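Local atomic coordinates of metal-dependent phosphohydrolase, HDOD domain-containing (Geobacter sulfurreducens, PDB entry 3HC1), a protein that is of unknown function but carries an HDOD domain, binds two iron ions and may act as a metal-dependent phosphohydrolase. Residues S80-R83 with D84-I87. Numbering follows the deposited sequence.
Sequences SSIR and DAVI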
loop_
_atom_site.group_PDB
_atom_site.type_symbol
_atom_site.label_atom_id
_atom_site.label_comp_id
_atom_site.label_asym_id
_atom_site.label_seq_id
_atom_site.Cartn_x
_atom_site.Cartn_y
_atom_site.Cartn_z
ATOM N N SER A 80 21.166 10.966 -11.883
ATOM C CA SER A 80 21.800 11.987 -11.042
ATOM C C SER A 80 21.005 13.277 -10.999
ATOM O O SER A 80 20.959 13.941 -9.962
ATOM C CB SER A 80 23.218 12.247 -11.536
ATOM O OG SER A 80 23.437 11.658 -12.815
ATOM N N SER A 81 20.389 13.637 -12.119
ATOM C CA SER A 81 19.427 14.722 -12.158
ATOM C C SER A 81 18.008 14.190 -12.325
ATOM O O SER A 81 17.782 13.027 -12.694
ATOM C CB SER A 81 19.741 15.662 -13.322
ATOM O OG SER A 81 19.650 14.979 -14.563
ATOM N N ILE A 82 17.059 15.075 -12.048
ATOM C CA ILE A 82 15.665 14.876 -12.388
ATOM C C ILE A 82 15.425 14.748 -13.916
ATOM O O ILE A 82 14.545 13.989 -14.370
ATOM C CB ILE A 82 14.827 16.020 -11.787
ATOM C CG1 ILE A 82 13.368 15.611 -11.718
ATOM C CG2 ILE A 82 15.092 17.367 -12.508
ATOM C CD1 ILE A 82 13.131 14.447 -10.713
ATOM N N ARG A 83 16.216 15.470 -14.706
ATOM C CA ARG A 83 16.156 15.325 -16.157
ATOM C C ARG A 83 16.457 13.859 -16.575
ATOM O O ARG A 83 15.748 13.280 -17.412
ATOM C CB ARG A 83 17.102 16.350 -16.817
ATOM C CG ARG A 83 17.123 16.321 -18.350
ATOM C CD ARG A 83 15.722 16.299 -18.957
ATOM N NE ARG A 83 15.728 16.506 -20.406
ATOM C CZ ARG A 83 14.689 16.274 -21.208
ATOM N NH1 ARG A 83 13.541 15.809 -20.712
ATOM N NH2 ARG A 83 14.795 16.495 -22.515
ATOM N N ASP A 84 17.474 13.257 -15.947
ATOM C CA ASP A 84 17.789 11.841 -16.133
ATOM C C ASP A 84 16.586 10.957 -15.767
ATOM O O ASP A 84 16.264 10.005 -16.484
ATOM C CB ASP A 84 18.973 11.390 -15.243
ATOM C CG ASP A 84 20.328 11.982 -15.656
ATOM O OD1 ASP A 84 20.528 12.338 -16.846
ATOM O OD2 ASP A 84 21.215 12.045 -14.765
ATOM N N ALA A 85 15.961 11.244 -14.625
ATOM C CA ALA A 85 14.842 10.449 -14.147
ATOM C C ALA A 85 13.717 10.512 -15.197
ATOM O O ALA A 85 13.228 9.492 -15.639
ATOM C CB ALA A 85 14.386 10.935 -12.772
ATOM N N VAL A 86 13.385 11.704 -15.665
ATOM C CA VAL A 86 12.335 11.859 -16.691
ATOM C C VAL A 86 12.590 11.005 -17.957
ATOM O O VAL A 86 11.708 10.261 -18.433
ATOM C CB VAL A 86 12.173 13.335 -17.057
ATOM C CG1 VAL A 86 11.418 13.520 -18.412
ATOM C CG2 VAL A 86 11.499 14.074 -15.889
ATOM N N ILE A 87 13.817 11.101 -18.455
ATOM C CA ILE A 87 14.218 10.448 -19.691
ATOM C C ILE A 87 14.198 8.959 -19.474
ATOM O O ILE A 87 13.709 8.238 -20.335
ATOM C CB ILE A 87 15.636 10.885 -20.152
ATOM C CG1 ILE A 87 15.661 12.364 -20.552
ATOM C CG2 ILE A 87 16.109 10.066 -21.341
ATOM C CD1 ILE A 87 17.075 12.906 -20.733
#
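Asp84 and Ser81 close a capping box at the start of helix 82-108. Asp84 N gives a hydrogen bond to the N-cap hydroxyl Ser81 OG (3.1 Å), and in return Asp84 OD2 takes Ser81 N at 3.2 Å, a nearly straight bond (175°) that arrives from above the carboxylate plane. With CG beside its own backbone N (chi1 -69°), the carboxylate turns back toward the residues just before the helix, where OD2 also accepts Ser80 N through its anti lone pair and Ser80 OG (3.0 Å) almost head-on. An alanine in place of Asp84 would probably leave these two amides and the Ser80 hydroxyl without their shared acceptor and let the turn before the helix fray. Ala85 N bonds to Ser81 O, and Ala85 CB lies 4.3 Å from Ile82 CD1, an apolar contact. Val86 N makes the next i to i+4 bond, to Ile82 O (2.9 Å); the valine packs on helix 47-54, while its CG1 lies at the edge of the Arg83 guanidinium. Ile87 N reaches Arg83 O, and Ile87 CG1 sits 3.9 Å above one guanidinium face, toward its rim. The negative charge of Asp84 at the helix N-terminus is likely to be favoured by the helix dipole.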